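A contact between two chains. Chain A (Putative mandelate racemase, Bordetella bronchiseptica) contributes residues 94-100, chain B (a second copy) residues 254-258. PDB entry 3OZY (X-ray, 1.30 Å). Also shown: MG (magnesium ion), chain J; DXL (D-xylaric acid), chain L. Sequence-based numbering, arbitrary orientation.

Chain A 94-100: SRNLGHR
Chain B 254-258: ENLYT

The end of a chain A helix and the turn after it pack against a piece of chain B with no regular helix or strand, extended at Leu B256 and Tyr B257, burying 238 Å² in all; the stretches run broadly parallel. No direct hydrogen bond crosses, and three waters carry the polar links. In register, Arg A95 lies nearest Asn B255, CA to CA 6.6 Å. Ser A94 (phi/psi -56/-57, chi1 t) contributes its carbonyl: water 1 lies within hydrogen-bonding distance of Ser A94 O (3.2 Å) and Asn B255 O (2.8 Å). Arg A95 (-73/-44; m, t, t, chi4 84°) points its CA-to-CB bond sideways, and its CG lies 4.3 Å from ND2 of Asn B255 (-114/16; chi1 m, chi2 -53°), whose CA-to-CB bond points toward chain A. Arg A95 O and Asn B255 OD1, both acceptors, stand 4.0 Å apart; water 2 lies within hydrogen-bonding distance of Arg A95 O (2.8 Å) and Asn B255 OD1 (2.7 Å) and hydrogen-bonds Tyr B257 OH (2.6 Å). The CA-to-CB bonds of Asn A96 (-95/-9; m, chi2 -23°) and Leu A97 (-124/-7; m, t) point away, though the end of Asn A96 comes nearer. Gly A98 leaves helical angles at 99/141, where a CB would jam against the preceding carbonyl O; its N makes a weak hydrogen bond to Ser A94 O (3.0 Å), and its CA lies 4.2 Å from Tyr B257 OH. His A99 (-71/-20; chi1 p, chi2 142°) brings its ring close to three residues: CD2 is 3.8 Å from Asn B255 O and 4.2 Å from Tyr B257 CD2, at the tyrosine ring's edge, while CE1 is 4.2 Å from CD2 of Leu B256 (-111/146; m, t). Water 3 joins His A99 NE2 (2.7 Å) to Tyr B257 N (3.1 Å), accepting from the latter. The CA-to-CB bond of Tyr B257 (-124/135; chi1 m, chi2 -92°) points toward chain A. Arg A100 (-132/80; m, m, t, chi4 78°) makes no contact here.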

ATOM      1  N   SER A  94       2.134   0.239   8.720  1.00  8.36           N
ATOM      2  CA  SER A  94       0.759   0.089   8.263  1.00  8.68           C
ATOM      3  C   SER A  94       0.084   1.447   8.051  1.00  7.72           C
ATOM      4  O   SER A  94      -0.371   1.773   6.958  1.00  8.31           O
ATOM      5  CB  SER A  94      -0.052  -0.753   9.245  1.00 10.47           C
ATOM      6  OG  SER A  94      -1.386  -0.889   8.774  1.00  9.92           O
ATOM      7  N   ARG A  95       0.046   2.263   9.100  1.00  7.10           N
ATOM      8  CA  ARG A  95      -0.612   3.559   8.989  1.00  7.76           C
ATOM      9  C   ARG A  95       0.188   4.563   8.172  1.00  7.20           C
ATOM     10  O   ARG A  95      -0.375   5.284   7.348  1.00  7.79           O
ATOM     11  CB  ARG A  95      -0.894   4.160  10.368  1.00  8.98           C
ATOM     12  CG  ARG A  95      -1.913   3.399  11.198  1.00  7.40           C
ATOM     13  CD  ARG A  95      -2.225   4.173  12.492  1.00  7.72           C
ATOM     14  NE  ARG A  95      -3.059   3.402  13.422  1.00  8.15           N
ATOM     15  CZ  ARG A  95      -2.590   2.508  14.290  1.00  8.70           C
ATOM     16  NH1 ARG A  95      -1.288   2.269  14.382  1.00 10.95           N
ATOM     17  NH2 ARG A  95      -3.430   1.856  15.084  1.00 10.71           N
ATOM     18  N   ASN A  96       1.493   4.626   8.401  1.00  8.53           N
ATOM     19  CA  ASN A  96       2.272   5.756   7.898  1.00  7.61           C
ATOM     20  C   ASN A  96       2.949   5.512   6.551  1.00  8.08           C
ATOM     21  O   ASN A  96       3.494   6.443   5.957  1.00  7.98           O
ATOM     22  CB  ASN A  96       3.282   6.249   8.950  1.00  7.92           C
ATOM     23  CG  ASN A  96       2.629   6.601  10.285  1.00  9.49           C
ATOM     24  OD1 ASN A  96       1.435   6.883  10.359  1.00  9.91           O
ATOM     25  ND2 ASN A  96       3.421   6.568  11.352  1.00 10.89           N
ATOM     26  N   LEU A  97       2.916   4.267   6.068  1.00  7.61           N
ATOM     27  CA  LEU A  97       3.315   3.989   4.687  1.00  7.70           C
ATOM     28  C   LEU A  97       2.228   3.271   3.893  1.00  6.57           C
ATOM     29  O   LEU A  97       2.360   3.118   2.681  1.00  7.38           O
ATOM     30  CB  LEU A  97       4.633   3.207   4.619  1.00  8.06           C
ATOM     31  CG  LEU A  97       5.871   4.006   5.038  1.00  6.89           C
ATOM     32  CD1 LEU A  97       7.100   3.104   5.134  1.00  9.07           C
ATOM     33  CD2 LEU A  97       6.130   5.179   4.095  1.00  7.94           C
ATOM     34  N   GLY A  98       1.146   2.866   4.566  1.00  6.99           N
ATOM     35  CA  GLY A  98       0.029   2.180   3.929  1.00  6.19           C
ATOM     36  C   GLY A  98       0.097   0.679   4.106  1.00  6.25           C
ATOM     37  O   GLY A  98       1.173   0.082   4.045  1.00  7.22           O
ATOM     38  N   HIS A  99      -1.054   0.056   4.326  1.00  6.45           N
ATOM     39  CA  HIS A  99      -1.063  -1.346   4.718  1.00  6.41           C
ATOM     40  C   HIS A  99      -0.661  -2.345   3.611  1.00  6.83           C
ATOM     41  O   HIS A  99      -0.277  -3.465   3.939  1.00  6.82           O
ATOM     42  CB  HIS A  99      -2.406  -1.727   5.362  1.00  6.44           C
ATOM     43  CG  HIS A  99      -3.573  -1.731   4.420  1.00  5.40           C
ATOM     44  ND1 HIS A  99      -4.574  -2.677   4.496  1.00  6.57           N
ATOM     45  CD2 HIS A  99      -3.912  -0.909   3.399  1.00  6.66           C
ATOM     46  CE1 HIS A  99      -5.476  -2.439   3.559  1.00  6.56           C
ATOM     47  NE2 HIS A  99      -5.095  -1.374   2.875  1.00  7.26           N
ATOM     48  N   ARG A 100      -0.743  -1.952   2.333  1.00  5.99           N
ATOM     49  CA  ARG A 100      -0.342  -2.836   1.219  1.00  5.44           C
ATOM     50  C   ARG A 100       0.559  -2.041   0.284  1.00  6.87           C
ATOM     51  O   ARG A 100       0.124  -1.545  -0.759  1.00  7.38           O
ATOM     52  CB  ARG A 100      -1.566  -3.393   0.479  1.00  6.65           C
ATOM     53  CG  ARG A 100      -2.690  -3.911   1.402  1.00  7.05           C
ATOM     54  CD  ARG A 100      -2.314  -5.212   2.142  1.00  6.94           C
ATOM     55  NE  ARG A 100      -3.389  -5.582   3.070  1.00  7.02           N
ATOM     56  CZ  ARG A 100      -4.530  -6.159   2.712  1.00  7.69           C
ATOM     57  NH1 ARG A 100      -4.738  -6.496   1.448  1.00  7.97           N
ATOM     58  NH2 ARG A 100      -5.466  -6.418   3.628  1.00  8.46           N
TER
ATOM     59  N   GLU B 254     -10.081   6.022   6.512  1.00  6.54           N
ATOM     60  CA  GLU B 254      -8.888   6.851   6.394  1.00  6.71           C
ATOM     61  C   GLU B 254      -7.654   6.027   6.022  1.00  7.77           C
ATOM     62  O   GLU B 254      -6.700   6.557   5.440  1.00  9.18           O
ATOM     63  CB  GLU B 254      -8.642   7.650   7.666  1.00  9.10           C
ATOM     64  CG  GLU B 254      -8.079   6.849   8.812  1.00  9.56           C
ATOM     65  CD  GLU B 254      -8.239   7.570  10.135  1.00  8.64           C
ATOM     66  OE1 GLU B 254      -7.242   7.743  10.862  1.00 13.41           O
ATOM     67  OE2 GLU B 254      -9.369   7.978  10.436  1.00  9.67           O
ATOM     68  N   ASN B 255      -7.663   4.734   6.337  1.00  6.59           N
ATOM     69  CA  ASN B 255      -6.501   3.900   6.057  1.00  6.20           C
ATOM     70  C   ASN B 255      -6.755   2.826   5.002  1.00  7.12           C
ATOM     71  O   ASN B 255      -5.955   1.894   4.839  1.00  7.97           O
ATOM     72  CB  ASN B 255      -5.942   3.326   7.360  1.00  6.97           C
ATOM     73  CG  ASN B 255      -5.250   4.384   8.194  1.00  7.37           C
ATOM     74  OD1 ASN B 255      -4.360   5.084   7.698  1.00  8.04           O
ATOM     75  ND2 ASN B 255      -5.657   4.521   9.453  1.00  7.52           N
ATOM     76  N   LEU B 256      -7.846   2.998   4.255  1.00  6.08           N
ATOM     77  CA  LEU B 256      -8.175   2.139   3.120  1.00  6.49           C
ATOM     78  C   LEU B 256      -8.007   2.972   1.862  1.00  7.27           C
ATOM     79  O   LEU B 256      -8.274   4.177   1.864  1.00  8.24           O
ATOM     80  CB  LEU B 256      -9.623   1.657   3.240  1.00  7.43           C
ATOM     81  CG  LEU B 256      -9.897   0.704   4.405  1.00  7.96           C
ATOM     82  CD1 LEU B 256     -11.401   0.505   4.590  1.00 11.45           C
ATOM     83  CD2 LEU B 256      -9.192  -0.636   4.172  1.00  8.18           C
ATOM     84  N   TYR B 257      -7.564   2.335   0.782  1.00  5.98           N
ATOM     85  CA  TYR B 257      -7.153   3.053  -0.421  1.00  7.63           C
ATOM     86  C   TYR B 257      -7.904   2.594  -1.662  1.00  6.78           C
ATOM     87  O   TYR B 257      -8.024   1.393  -1.914  1.00  7.11           O
ATOM     88  CB  TYR B 257      -5.640   2.876  -0.637  1.00  6.17           C
ATOM     89  CG  TYR B 257      -4.836   3.542   0.460  1.00  5.85           C
ATOM     90  CD1 TYR B 257      -4.390   4.857   0.322  1.00  6.84           C
ATOM     91  CD2 TYR B 257      -4.543   2.868   1.649  1.00  6.84           C
ATOM     92  CE1 TYR B 257      -3.678   5.485   1.331  1.00  6.95           C
ATOM     93  CE2 TYR B 257      -3.827   3.485   2.658  1.00  7.50           C
ATOM     94  CZ  TYR B 257      -3.397   4.791   2.492  1.00  7.13           C
ATOM     95  OH  TYR B 257      -2.691   5.416   3.507  1.00  7.94           O
ATOM     96  N   THR B 258      -8.354   3.569  -2.455  1.00  6.26           N
ATOM     97  CA  THR B 258      -9.071   3.372  -3.726  1.00  5.82           C
ATOM     98  C   THR B 258     -10.464   2.808  -3.539  1.00  6.77           C
ATOM     99  O   THR B 258     -10.816   2.277  -2.482  1.00  7.15           O
ATOM    100  CB  THR B 258      -8.326   2.491  -4.768  1.00  7.21           C
ATOM    101  OG1 THR B 258      -8.555   1.103  -4.486  1.00  7.54           O
ATOM    102  CG2 THR B 258      -6.834   2.820  -4.824  1.00  9.89           C
TER
HETATM  103 MG    MG J 390     -10.148   8.315  12.417  1.00  8.13          MG
HETATM  104  OAA DXL L 392      -5.534  11.865  15.260  1.00 14.16           O
HETATM  105  OAB DXL L 392      -4.244  11.104  12.988  1.00 26.83           O
HETATM  106  OAC DXL L 392      -8.024   8.979  13.013  1.00 11.51           O
HETATM  107  OAD DXL L 392      -9.041  12.349  12.053  1.00 20.08           O
HETATM  108  OAE DXL L 392      -6.125   9.737  15.517  1.00 13.62           O
HETATM  109  CAF DXL L 392      -5.722  10.709  14.845  1.00 15.35           C
HETATM  110  CAG DXL L 392      -5.469  10.454  13.365  1.00 21.74           C
HETATM  111  CAH DXL L 392      -6.643  11.015  12.539  1.00 20.92           C
HETATM  112  CAI DXL L 392      -7.991  10.431  13.033  1.00 18.77           C
HETATM  113  CAJ DXL L 392      -9.204  11.154  12.379  1.00 16.06           C
HETATM  114  OAK DXL L 392     -10.276  10.542  12.220  1.00  9.61           O
HETATM  115  OAL DXL L 392      -6.371  10.804  11.141  1.00 19.55           O
HETATM  116  O   HOH W   1      -3.272   1.541   5.713  1.00  7.14           O
HETATM  117  O   HOH W   2      -2.530   4.296   5.899  1.00  7.17           O
HETATM  118  O   HOH W   3      -7.106  -0.667   1.194  1.00  6.45           O
HETATM  119  O   HOH W   4      -9.505   6.291  12.933  1.00  9.62           O